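Local coordinates for KmHsv2 (Kluyveromyces marxianus, PDB 3VU4), which is a seven-bladed beta-propeller protein of the PROPPIN family, related to Atg18, and probably binds phosphoinositides on membranes, at residues Ser41-Asn46 with Ile53-Met58; Cys33-Thr38 with Ser62-Leu67. All coordinates share one frame; numbering follows the deposited sequence.

Contact 1 (Ser41-Asn46 with Ile53-Met58); sequences SFEIYN and IMSQEM
Backbone hydrogen bonds join Ser41-Asn46 to the antiparallel strand in Ile53-Met58, with axes 170° apart. Ile44 N meets a lone pair of Met54 O at 3.0 Å. Phe42 N bonds to Gln56 O, and the return bond from Gln56 N is weak. Ile44 O receives Ile53 N at 3.0 Å and a weak bond from Met54 N. Ile53 and Met54 thus share Ile44 as partner, a classic beta bulge.

The polar contacts lie on the face carrying Glu43 and Ser55. The Glu43 chain bends at chi2 (-80°). Ser41 OG donates to Glu43 OE1 at 2.6 Å, from above the carboxylate plane. Ser55 OG lies 3.0 Å from Glu43 OE2 and can make a weak bond to either carboxylate oxygen. His52 NE2 adds a weak bond to OE2. An alanine here lacks the carboxylate that takes Ser41 OG and, weakly, Ser55 OG, and would probably loosen this face of the strand pair.

Phe42, Ile44, Met54 and Gln56 project from the other face. Phe42 holds CG between the backbone N and the carbonyl carbon (chi1 79°). Gln56 CB sits over one ring face, 3.7 Å from the Phe42 ring centroid, in a CH-pi contact. The amide of Gln56 turns away, and Gln56 NE2 bonds to Glu57 O at 2.7 Å. Ile53 reaches in from the bulge. The Ile44 and Ile53 side chains cross obliquely, with Ile53 CD1 3.7 Å from Ile44 CG2.

Together the strands form a beta hairpin with a classic bulge, the outer half of a four-stranded propeller blade.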
# COMPACT_ATOMS: atom_id res chain seq x y z
N SER A 41 15.18 10.15 14.79
CA SER A 41 13.80 10.26 15.28
C SER A 41 12.77 9.68 14.33
O SER A 41 13.12 9.09 13.30
CB SER A 41 13.44 11.73 15.47
OG SER A 41 13.25 12.35 14.21
N PHE A 42 11.50 9.85 14.69
CA PHE A 42 10.40 9.42 13.85
C PHE A 42 9.50 10.65 13.74
O PHE A 42 9.35 11.40 14.69
CB PHE A 42 9.68 8.18 14.41
CG PHE A 42 8.70 8.43 15.54
CD1 PHE A 42 7.48 9.08 15.31
CD2 PHE A 42 8.96 7.94 16.81
CE1 PHE A 42 6.53 9.21 16.33
CE2 PHE A 42 8.01 8.07 17.84
CZ PHE A 42 6.80 8.70 17.60
N GLU A 43 8.95 10.87 12.55
CA GLU A 43 8.11 12.03 12.30
C GLU A 43 6.78 11.57 11.73
O GLU A 43 6.70 10.50 11.12
CB GLU A 43 8.79 12.94 11.28
CG GLU A 43 10.29 13.10 11.49
CD GLU A 43 10.63 14.09 12.58
OE1 GLU A 43 11.80 14.16 13.01
OE2 GLU A 43 9.70 14.82 13.01
N ILE A 44 5.74 12.37 11.93
CA ILE A 44 4.42 12.05 11.42
C ILE A 44 3.87 13.27 10.72
O ILE A 44 3.99 14.39 11.22
CB ILE A 44 3.47 11.63 12.55
CG1 ILE A 44 4.01 10.40 13.27
CG2 ILE A 44 2.08 11.33 11.98
CD1 ILE A 44 3.22 10.01 14.50
N TYR A 45 3.26 13.06 9.55
CA TYR A 45 2.69 14.16 8.79
C TYR A 45 1.28 13.85 8.33
O TYR A 45 0.82 12.71 8.36
CB TYR A 45 3.52 14.44 7.52
CG TYR A 45 5.01 14.56 7.73
CD1 TYR A 45 5.80 13.43 7.98
CD2 TYR A 45 5.63 15.81 7.66
CE1 TYR A 45 7.18 13.54 8.16
CE2 TYR A 45 7.01 15.94 7.84
CZ TYR A 45 7.77 14.80 8.09
OH TYR A 45 9.13 14.93 8.24
N ASN A 46 0.59 14.90 7.89
CA ASN A 46 -0.73 14.76 7.33
C ASN A 46 -0.37 14.71 5.86
O ASN A 46 0.51 15.46 5.43
CB ASN A 46 -1.57 15.99 7.61
CG ASN A 46 -2.80 15.68 8.39
OD1 ASN A 46 -2.72 15.26 9.55
ND2 ASN A 46 -3.96 15.86 7.77
N ILE A 53 2.99 17.14 11.75
CA ILE A 53 2.20 17.19 12.97
C ILE A 53 2.90 16.65 14.21
O ILE A 53 2.37 16.78 15.31
CB ILE A 53 0.85 16.45 12.80
CG1 ILE A 53 1.08 14.99 12.43
CG2 ILE A 53 0.02 17.13 11.72
CD1 ILE A 53 -0.20 14.26 12.06
N MET A 54 4.08 16.05 14.05
CA MET A 54 4.79 15.54 15.20
C MET A 54 6.21 15.06 14.97
O MET A 54 6.53 14.50 13.92
CB MET A 54 4.00 14.41 15.85
CG MET A 54 4.63 13.93 17.15
SD MET A 54 3.72 12.57 17.89
CE MET A 54 2.21 13.42 18.44
N SER A 55 7.04 15.27 15.98
CA SER A 55 8.44 14.85 15.96
C SER A 55 8.71 14.15 17.28
O SER A 55 8.08 14.44 18.29
CB SER A 55 9.34 16.07 15.81
OG SER A 55 10.70 15.68 15.73
N GLN A 56 9.66 13.22 17.28
CA GLN A 56 9.98 12.47 18.49
C GLN A 56 11.35 11.85 18.38
O GLN A 56 11.59 11.00 17.52
CB GLN A 56 8.93 11.38 18.72
CG GLN A 56 9.30 10.37 19.80
CD GLN A 56 9.52 11.01 21.15
OE1 GLN A 56 8.59 11.57 21.75
NE2 GLN A 56 10.75 10.93 21.65
N GLU A 57 12.27 12.26 19.24
CA GLU A 57 13.61 11.71 19.18
C GLU A 57 13.66 10.26 19.63
O GLU A 57 12.96 9.85 20.55
CB GLU A 57 14.57 12.53 20.01
CG GLU A 57 14.88 13.86 19.39
CD GLU A 57 15.92 14.63 20.17
OE1 GLU A 57 16.26 15.76 19.75
OE2 GLU A 57 16.39 14.09 21.20
N MET A 58 14.51 9.51 18.94
CA MET A 58 14.69 8.10 19.20
C MET A 58 15.69 7.62 18.17
O MET A 58 15.64 8.03 17.01
CB MET A 58 13.37 7.36 19.03
CG MET A 58 13.35 5.98 19.60
SD MET A 58 11.66 5.41 19.68
CE MET A 58 11.03 6.42 21.03

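Contact 2 (Cys33-Thr38 with Ser62-Leu67); sequences CLILST and SKVRML
Two neighbouring blades of the beta-propeller pack face to face here. Cys33-Thr38 carries the second strand of one blade, and Ser62-Leu67 carries the first strand of the next. The strand axes run 6.6 Å apart at closest, at 156° to each other. No hydrogen bond crosses between the segments, so side chains make the contact.

Cys33 comes first and points toward the other blade. Cys33 CB lies 3.8 Å from Met66 SD. The Met66 chain bends at chi3 (-80°), which also brings Met66 CE to 3.8 Å from Cys33 CB. On its own sheet, Cys33 touches Asn46.

Ile35 is the centre of the contact. CG1 is anti to the backbone N (chi1 -178°), and the side chain meets Val64 tip to tip. Ile35 CD1 approaches Val64 CG2 at 3.3 Å. The other branch, Ile35 CG2, lies 3.8 Å from Val64 O. Ile35 CB rests 4.1 Å from Met66 SD, so the sulfur touches both Cys33 and Ile35. Val73, on the next strand of the second blade, also touches Ile35. This interface is buried and mostly apolar.

Ser37 follows, again pointing toward the other blade. Ser37 CB meets Val64 CG1 at 3.9 Å. The hydroxyl has its main partner in Thr23, with which it shares a hydrogen bond.

A polar link flanks the apolar layer. Arg65 points away from Cys33-Thr38, and Arg65 NH1 forms a salt bridge with Asp24 of the first blade. The carboxylate of Asp24 also accepts Val64 N. The same Arg65 NH1 bonds back to Val64 O at 2.9 Å, approaching from above the carbonyl plane.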
# COMPACT_ATOMS: atom_id res chain seq x y z
N CYS A 33 -2.31 10.10 6.88
CA CYS A 33 -1.06 10.41 7.55
C CYS A 33 0.08 9.51 7.09
O CYS A 33 -0.14 8.40 6.60
CB CYS A 33 -1.19 10.23 9.07
SG CYS A 33 -2.29 11.40 9.87
N LEU A 34 1.30 10.01 7.26
CA LEU A 34 2.51 9.29 6.90
C LEU A 34 3.43 9.35 8.11
O LEU A 34 3.60 10.41 8.70
CB LEU A 34 3.21 9.95 5.71
CG LEU A 34 4.63 9.45 5.40
CD1 LEU A 34 4.58 8.08 4.72
CD2 LEU A 34 5.33 10.45 4.51
N ILE A 35 4.00 8.22 8.49
CA ILE A 35 4.93 8.21 9.60
C ILE A 35 6.27 7.87 8.99
O ILE A 35 6.36 7.05 8.06
CB ILE A 35 4.57 7.21 10.71
CG1 ILE A 35 5.61 7.33 11.84
CG2 ILE A 35 4.56 5.79 10.18
CD1 ILE A 35 5.08 6.90 13.19
N LEU A 36 7.32 8.49 9.50
CA LEU A 36 8.63 8.27 8.95
C LEU A 36 9.72 8.27 10.02
O LEU A 36 9.59 8.94 11.05
CB LEU A 36 8.85 9.35 7.87
CG LEU A 36 10.08 10.20 7.59
CD1 LEU A 36 9.72 11.10 6.41
CD2 LEU A 36 10.45 11.04 8.80
N SER A 37 10.76 7.48 9.80
CA SER A 37 11.85 7.38 10.76
C SER A 37 13.21 7.72 10.15
O SER A 37 13.45 7.50 8.95
CB SER A 37 11.90 5.97 11.35
OG SER A 37 12.38 5.03 10.41
N THR A 38 14.10 8.24 10.99
CA THR A 38 15.45 8.60 10.59
C THR A 38 16.39 7.97 11.60
O THR A 38 15.97 7.17 12.44
CB THR A 38 15.68 10.12 10.63
OG1 THR A 38 15.59 10.57 11.99
CG2 THR A 38 14.64 10.84 9.79
N SER A 62 14.33 1.25 12.98
CA SER A 62 14.48 0.41 11.81
C SER A 62 13.17 0.25 11.02
O SER A 62 13.18 0.04 9.80
CB SER A 62 15.00 -0.95 12.27
OG SER A 62 14.68 -1.96 11.35
N LYS A 63 12.06 0.35 11.74
CA LYS A 63 10.74 0.20 11.15
C LYS A 63 9.74 0.98 12.00
O LYS A 63 9.85 1.03 13.22
CB LYS A 63 10.39 -1.29 11.11
CG LYS A 63 9.02 -1.62 10.54
CD LYS A 63 9.06 -3.01 9.97
CE LYS A 63 10.05 -3.05 8.82
NZ LYS A 63 10.39 -4.42 8.39
N VAL A 64 8.76 1.60 11.35
CA VAL A 64 7.80 2.40 12.08
C VAL A 64 6.38 2.32 11.48
O VAL A 64 6.20 2.35 10.26
CB VAL A 64 8.30 3.87 12.16
CG1 VAL A 64 8.31 4.50 10.77
CG2 VAL A 64 7.45 4.67 13.12
N ARG A 65 5.38 2.21 12.35
CA ARG A 65 3.97 2.12 11.94
C ARG A 65 3.10 2.96 12.86
O ARG A 65 3.48 3.27 13.99
CB ARG A 65 3.48 0.67 12.03
CG ARG A 65 4.23 -0.32 11.15
CD ARG A 65 3.82 -0.19 9.71
NE ARG A 65 4.49 -1.20 8.89
CZ ARG A 65 5.68 -1.04 8.34
NH1 ARG A 65 6.34 0.11 8.50
NH2 ARG A 65 6.23 -2.03 7.65
N MET A 66 1.92 3.34 12.38
CA MET A 66 1.01 4.10 13.22
C MET A 66 -0.40 3.52 13.15
O MET A 66 -0.76 2.84 12.19
CB MET A 66 1.03 5.59 12.86
CG MET A 66 0.29 6.00 11.61
SD MET A 66 0.59 7.76 11.27
CE MET A 66 -0.56 8.55 12.42
N LEU A 67 -1.20 3.77 14.19
CA LEU A 67 -2.56 3.26 14.24
C LEU A 67 -3.57 4.39 14.06
O LEU A 67 -3.80 5.17 14.97
CB LEU A 67 -2.83 2.56 15.57
CG LEU A 67 -4.28 2.07 15.74
CD1 LEU A 67 -4.58 0.98 14.72
CD2 LEU A 67 -4.47 1.54 17.15

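From the N terminus, the chain forms strand 24-27, then 33-37, turns into 41-47, turns again into 50-57, then passes to 63-66. Contact 1 closes the short loop between the last two strands of the first blade, with six residues between its segments. Contact 2 closes a longer loop of 23 residues, and contact 1 is nested inside it. The two do not cross. Contact 1 holds within a blade, while contact 2 ties that blade to the next. Strands 33-37 and 41-47 are neighbours in one sheet, so the contacts touch directly. Probable backbone hydrogen bonds run from Glu43 N to Leu36 O and from Tyr45 N to Leu34 O.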